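Local coordinates for protein alpha-fucosidase GH29 (Fusarium graminearum, PDB 4PSR) that probably hydrolyses the alpha-1,6-linked L-fucose joined to the reducing-end N-acetylglucosamine of glycoprotein glycans, as a fungal alpha-L-fucosidase of family GH29, at residues 437-451 against 486-499. Numbering follows the deposited sequence.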
loop_
_atom_site.group_PDB
_atom_site.type_symbol
_atom_site.label_atom_id
_atom_site.label_comp_id
_atom_site.label_asym_id
_atom_site.label_seq_id
_atom_site.Cartn_x
_atom_site.Cartn_y
_atom_site.Cartn_z
ATOM N N ASN A 437 -29.190 16.794 -8.007
ATOM C CA ASN A 437 -29.713 15.639 -7.274
ATOM C C ASN A 437 -28.877 15.406 -6.023
ATOM O O ASN A 437 -29.370 14.922 -5.005
ATOM C CB ASN A 437 -29.707 14.355 -8.114
ATOM C CG ASN A 437 -30.807 14.323 -9.150
ATOM O OD1 ASN A 437 -31.738 15.124 -9.106
ATOM N ND2 ASN A 437 -30.718 13.376 -10.082
ATOM N N ALA A 438 -27.609 15.789 -6.105
ATOM C CA ALA A 438 -26.700 15.666 -4.967
ATOM C C ALA A 438 -26.939 16.753 -3.922
ATOM O O ALA A 438 -26.217 16.826 -2.939
ATOM C CB ALA A 438 -25.257 15.712 -5.448
ATOM N N LEU A 439 -27.938 17.609 -4.154
ATOM C CA LEU A 439 -28.311 18.669 -3.210
ATOM C C LEU A 439 -27.130 19.592 -2.958
ATOM O O LEU A 439 -26.936 20.085 -1.851
ATOM C CB LEU A 439 -28.842 18.094 -1.888
ATOM C CG LEU A 439 -29.924 17.007 -1.970
ATOM C CD1 LEU A 439 -30.443 16.602 -0.589
ATOM C CD2 LEU A 439 -31.065 17.495 -2.829
ATOM N N VAL A 440 -26.343 19.824 -4.001
ATOM C CA VAL A 440 -25.156 20.655 -3.911
ATOM C C VAL A 440 -25.423 22.066 -4.455
ATOM O O VAL A 440 -25.924 22.223 -5.566
ATOM C CB VAL A 440 -24.003 19.956 -4.686
ATOM C CG1 VAL A 440 -22.954 20.926 -5.169
ATOM C CG2 VAL A 440 -23.364 18.876 -3.802
ATOM N N ASP A 441 -25.094 23.082 -3.657
ATOM C CA ASP A 441 -25.207 24.480 -4.081
ATOM C C ASP A 441 -23.854 24.924 -4.594
ATOM O O ASP A 441 -22.872 24.914 -3.857
ATOM C CB ASP A 441 -25.646 25.369 -2.913
ATOM C CG ASP A 441 -26.080 26.770 -3.356
ATOM O OD1 ASP A 441 -25.478 27.345 -4.299
ATOM O OD2 ASP A 441 -27.029 27.300 -2.741
ATOM N N LEU A 442 -23.798 25.301 -5.867
ATOM C CA LEU A 442 -22.549 25.705 -6.491
ATOM C C LEU A 442 -22.301 27.222 -6.518
ATOM O O LEU A 442 -21.420 27.696 -7.235
ATOM C CB LEU A 442 -22.443 25.135 -7.909
ATOM C CG LEU A 442 -22.285 23.610 -8.022
ATOM C CD1 LEU A 442 -22.198 23.237 -9.496
ATOM C CD2 LEU A 442 -21.039 23.097 -7.290
ATOM N N GLU A 443 -23.049 27.960 -5.697
ATOM C CA GLU A 443 -22.856 29.411 -5.610
ATOM C C GLU A 443 -21.404 29.726 -5.271
ATOM O O GLU A 443 -20.846 30.701 -5.739
ATOM C CB GLU A 443 -23.780 30.035 -4.554
ATOM C CG GLU A 443 -23.467 29.612 -3.122
ATOM C CD GLU A 443 -24.446 30.177 -2.109
ATOM O OE1 GLU A 443 -25.154 31.157 -2.434
ATOM O OE2 GLU A 443 -24.508 29.637 -0.983
ATOM N N SER A 444 -20.785 28.856 -4.473
ATOM C CA SER A 444 -19.428 29.100 -4.003
ATOM C C SER A 444 -18.337 28.583 -4.942
ATOM O O SER A 444 -17.154 28.726 -4.640
ATOM C CB SER A 444 -19.216 28.475 -2.628
ATOM O OG SER A 444 -19.160 27.064 -2.723
ATOM N N LEU A 445 -18.724 27.988 -6.070
ATOM C CA LEU A 445 -17.727 27.559 -7.050
ATOM C C LEU A 445 -17.103 28.725 -7.834
ATOM O O LEU A 445 -17.709 29.259 -8.758
ATOM C CB LEU A 445 -18.311 26.512 -8.008
ATOM C CG LEU A 445 -17.332 25.972 -9.060
ATOM C CD1 LEU A 445 -16.117 25.315 -8.420
ATOM C CD2 LEU A 445 -18.053 24.998 -9.962
ATOM N N LYS A 446 -15.860 29.048 -7.492
ATOM C CA LYS A 446 -15.167 30.236 -7.992
ATOM C C LYS A 446 -14.427 30.074 -9.295
ATOM O O LYS A 446 -14.322 31.018 -10.079
ATOM C CB LYS A 446 -14.081 30.646 -7.023
ATOM C CG LYS A 446 -14.530 31.343 -5.782
ATOM C CD LYS A 446 -13.453 32.315 -5.342
ATOM C CE LYS A 446 -12.007 31.770 -5.448
ATOM N NZ LYS A 446 -11.276 31.988 -4.179
ATOM N N SER A 447 -13.806 28.912 -9.486
ATOM C CA SER A 447 -13.034 28.674 -10.682
ATOM C C SER A 447 -12.969 27.180 -10.952
ATOM O O SER A 447 -12.996 26.365 -10.021
ATOM C CB SER A 447 -11.617 29.247 -10.574
ATOM O OG SER A 447 -10.907 28.732 -9.465
ATOM N N VAL A 448 -12.916 26.844 -12.230
ATOM C CA VAL A 448 -12.717 25.483 -12.704
ATOM C C VAL A 448 -11.579 25.585 -13.712
ATOM O O VAL A 448 -11.659 26.353 -14.671
ATOM C CB VAL A 448 -13.994 24.935 -13.389
ATOM C CG1 VAL A 448 -13.749 23.515 -13.932
ATOM C CG2 VAL A 448 -15.197 24.999 -12.446
ATOM N N GLU A 449 -10.509 24.825 -13.513
ATOM C CA GLU A 449 -9.304 24.932 -14.317
ATOM C C GLU A 449 -8.810 23.542 -14.684
ATOM O O GLU A 449 -8.902 22.609 -13.883
ATOM C CB GLU A 449 -8.192 25.627 -13.541
ATOM C CG GLU A 449 -8.560 27.007 -12.995
ATOM C CD GLU A 449 -7.495 27.538 -12.063
ATOM O OE1 GLU A 449 -7.357 27.018 -10.927
ATOM O OE2 GLU A 449 -6.785 28.478 -12.470
ATOM N N LEU A 450 -8.300 23.401 -15.889
ATOM C CA LEU A 450 -7.605 22.195 -16.330
ATOM C C LEU A 450 -6.110 22.333 -16.128
ATOM O O LEU A 450 -5.485 23.301 -16.592
ATOM C CB LEU A 450 -7.876 21.920 -17.808
ATOM C CG LEU A 450 -7.426 20.559 -18.354
ATOM C CD1 LEU A 450 -8.216 19.419 -17.716
ATOM C CD2 LEU A 450 -7.580 20.494 -19.877
ATOM N N LEU A 451 -5.485 21.378 -15.447
ATOM C CA LEU A 451 -4.050 21.407 -15.266
ATOM C C LEU A 451 -3.384 21.182 -16.615
ATOM O O LEU A 451 -3.798 20.325 -17.386
ATOM C CB LEU A 451 -3.606 20.351 -14.249
ATOM C CG LEU A 451 -3.594 20.823 -12.806
ATOM C CD1 LEU A 451 -4.986 21.150 -12.342
ATOM C CD2 LEU A 451 -2.960 19.762 -11.929
ATOM N N VAL A 486 -6.560 16.313 -15.208
ATOM C CA VAL A 486 -6.984 16.827 -13.919
ATOM C C VAL A 486 -7.694 18.166 -14.006
ATOM O O VAL A 486 -7.127 19.151 -14.503
ATOM C CB VAL A 486 -5.779 16.976 -12.938
ATOM C CG1 VAL A 486 -6.238 17.424 -11.563
ATOM C CG2 VAL A 486 -4.973 15.691 -12.811
ATOM N N LEU A 487 -8.896 18.208 -13.464
ATOM C CA LEU A 487 -9.629 19.457 -13.234
ATOM C C LEU A 487 -9.457 19.897 -11.785
ATOM O O LEU A 487 -9.464 19.077 -10.857
ATOM C CB LEU A 487 -11.109 19.279 -13.541
ATOM C CG LEU A 487 -11.465 19.036 -15.008
ATOM C CD1 LEU A 487 -12.833 18.439 -15.155
ATOM C CD2 LEU A 487 -11.375 20.350 -15.813
ATOM N N LYS A 488 -9.337 21.208 -11.588
ATOM C CA LYS A 488 -9.162 21.795 -10.258
ATOM C C LYS A 488 -10.319 22.729 -10.010
ATOM O O LYS A 488 -10.491 23.709 -10.765
ATOM C CB LYS A 488 -7.829 22.539 -10.171
ATOM C CG LYS A 488 -7.579 23.290 -8.882
ATOM C CD LYS A 488 -6.228 23.978 -8.917
ATOM C CE LYS A 488 -5.915 24.683 -7.623
ATOM N NZ LYS A 488 -4.583 25.330 -7.680
ATOM N N LEU A 489 -11.114 22.447 -8.991
ATOM C CA LEU A 489 -12.318 23.225 -8.668
ATOM C C LEU A 489 -12.089 23.938 -7.353
ATOM O O LEU A 489 -11.885 23.315 -6.330
ATOM C CB LEU A 489 -13.553 22.326 -8.562
ATOM C CG LEU A 489 -14.236 21.807 -9.840
ATOM C CD1 LEU A 489 -13.305 20.948 -10.650
ATOM C CD2 LEU A 489 -15.458 21.009 -9.498
ATOM N N THR A 490 -12.095 25.267 -7.383
ATOM C CA THR A 490 -11.862 26.064 -6.185
ATOM C C THR A 490 -13.163 26.662 -5.690
ATOM O O THR A 490 -13.925 27.255 -6.469
ATOM C CB THR A 490 -10.847 27.171 -6.460
ATOM O OG1 THR A 490 -9.607 26.619 -6.934
ATOM C CG2 THR A 490 -10.594 27.987 -5.186
ATOM N N PHE A 491 -13.412 26.498 -4.403
ATOM C CA PHE A 491 -14.633 26.955 -3.783
ATOM C C PHE A 491 -14.297 28.036 -2.763
ATOM O O PHE A 491 -13.212 28.040 -2.180
ATOM C CB PHE A 491 -15.336 25.798 -3.074
ATOM C CG PHE A 491 -15.884 24.756 -3.996
ATOM C CD1 PHE A 491 -17.174 24.851 -4.475
ATOM C CD2 PHE A 491 -15.109 23.661 -4.386
ATOM C CE1 PHE A 491 -17.698 23.876 -5.325
ATOM C CE2 PHE A 491 -15.630 22.691 -5.217
ATOM C CZ PHE A 491 -16.911 22.798 -5.699
ATOM N N ASP A 492 -15.189 29.010 -2.586
ATOM C CA ASP A 492 -15.044 29.915 -1.449
ATOM C C ASP A 492 -15.618 29.249 -0.241
ATOM O O ASP A 492 -16.747 28.738 -0.269
ATOM C CB ASP A 492 -15.782 31.229 -1.633
ATOM C CG ASP A 492 -14.918 32.297 -2.384
ATOM O OD1 ASP A 492 -13.695 32.331 -2.102
ATOM O OD2 ASP A 492 -15.463 33.049 -3.191
ATOM N N GLY A 493 -14.830 29.233 0.820
ATOM C CA GLY A 493 -15.265 28.729 2.111
ATOM C C GLY A 493 -15.599 27.248 2.282
ATOM O O GLY A 493 -16.316 26.880 3.216
ATOM N N GLY A 494 -15.110 26.396 1.388
ATOM C CA GLY A 494 -15.163 24.962 1.610
ATOM C C GLY A 494 -15.948 24.196 0.567
ATOM O O GLY A 494 -16.930 24.697 0.015
ATOM N N ILE A 495 -15.520 22.967 0.292
ATOM C CA ILE A 495 -16.218 22.144 -0.675
ATOM C C ILE A 495 -17.594 21.746 -0.137
ATOM O O ILE A 495 -17.721 21.319 1.020
ATOM C CB ILE A 495 -15.403 20.846 -0.982
ATOM C CG1 ILE A 495 -14.012 21.199 -1.497
ATOM C CG2 ILE A 495 -16.126 19.969 -1.993
ATOM C CD1 ILE A 495 -12.964 20.046 -1.348
ATOM N N PRO A 496 -18.641 21.840 -0.969
ATOM C CA PRO A 496 -19.981 21.415 -0.544
ATOM C C PRO A 496 -20.052 19.926 -0.185
ATOM O O PRO A 496 -19.282 19.122 -0.736
ATOM C CB PRO A 496 -20.845 21.675 -1.788
ATOM C CG PRO A 496 -20.109 22.652 -2.576
ATOM C CD PRO A 496 -18.653 22.454 -2.305
ATOM N N VAL A 497 -20.964 19.576 0.722
ATOM C CA VAL A 497 -21.158 18.189 1.136
ATOM C C VAL A 497 -22.226 17.532 0.271
ATOM O O VAL A 497 -23.421 17.861 0.364
ATOM C CB VAL A 497 -21.545 18.091 2.606
ATOM C CG1 VAL A 497 -21.721 16.619 3.032
ATOM C CG2 VAL A 497 -20.476 18.774 3.455
ATOM N N PRO A 498 -21.818 16.600 -0.587
ATOM C CA PRO A 498 -22.810 15.990 -1.465
ATOM C C PRO A 498 -23.749 15.031 -0.734
ATOM O O PRO A 498 -23.408 14.419 0.298
ATOM C CB PRO A 498 -21.942 15.239 -2.472
ATOM C CG PRO A 498 -20.717 14.870 -1.676
ATOM C CD PRO A 498 -20.473 16.021 -0.781
ATOM N N GLN A 499 -24.952 14.894 -1.286
ATOM C CA GLN A 499 -25.880 13.879 -0.851
ATOM C C GLN A 499 -25.778 12.663 -1.781
ATOM O O GLN A 499 -26.124 12.742 -2.943
ATOM C CB GLN A 499 -27.314 14.427 -0.870
ATOM C CG GLN A 499 -28.313 13.518 -0.195
ATOM C CD GLN A 499 -28.095 13.419 1.305
ATOM O OE1 GLN A 499 -27.635 14.367 1.943
ATOM N NE2 GLN A 499 -28.408 12.273 1.871
HETATM O O HOH W 1 -28.689 12.494 -3.893
HETATM O O HOH W 2 -25.066 19.751 0.152
HETATM O O HOH W 3 -19.434 25.951 -0.208
HETATM O O HOH W 4 -9.662 26.235 -9.784
HETATM O O HOH W 5 -5.243 27.494 -9.365
HETATM O O HOH W 6 -5.037 17.732 -17.460
#
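Strands 445-451 and 486-491 pair antiparallel, their axes 4.6 Å apart at closest, and a classic beta bulge sets Lys446 and Ser447 against Thr490, whose O accepts a firm bond from Lys446 N (2.8 Å) and a weak one from Ser447 N. On the face carrying Leu445, Val448, Leu450, Leu487, Leu489 and Phe491, CD1 of Leu445 sits over the Phe491 ring in a CH-pi contact, 3.9 Å from the centroid and 18° off the normal. Pro496 CD lies against the opposite face of that ring, toward the rim, and Leu442 CD2 meets its edge in plane. Leu445 CD1 gets there because CG is turned away from the residue's own N (chi1 -179°), which also brings it to Leu489 CB. Both strands belong to the antiparallel sheet of the C-terminal domain, where strand 415-420 flanks the other edge of 485-491 and Trp464 packs against Leu445 and Val448. At the bulge a salt bridge from Lys446 NZ to Asp492 OD1 is doubtful, since Asp492 has two conformers. On the other face one water lies within 2.9 Å of Ser447 OG, Thr490 OG1, Lys488 O and Glu449 OE1. A second water links Glu449 OE1 to Lys488 NZ, which itself forms a salt bridge with Glu371. Beyond the strands, Gln499 N donates to Ala438 O (2.8 Å), while Val440 CG2 lies 3.8 Å from Pro498 CA and Gln499 NE2 hydrogen-bonds to Arg543 O and Ser545 OG.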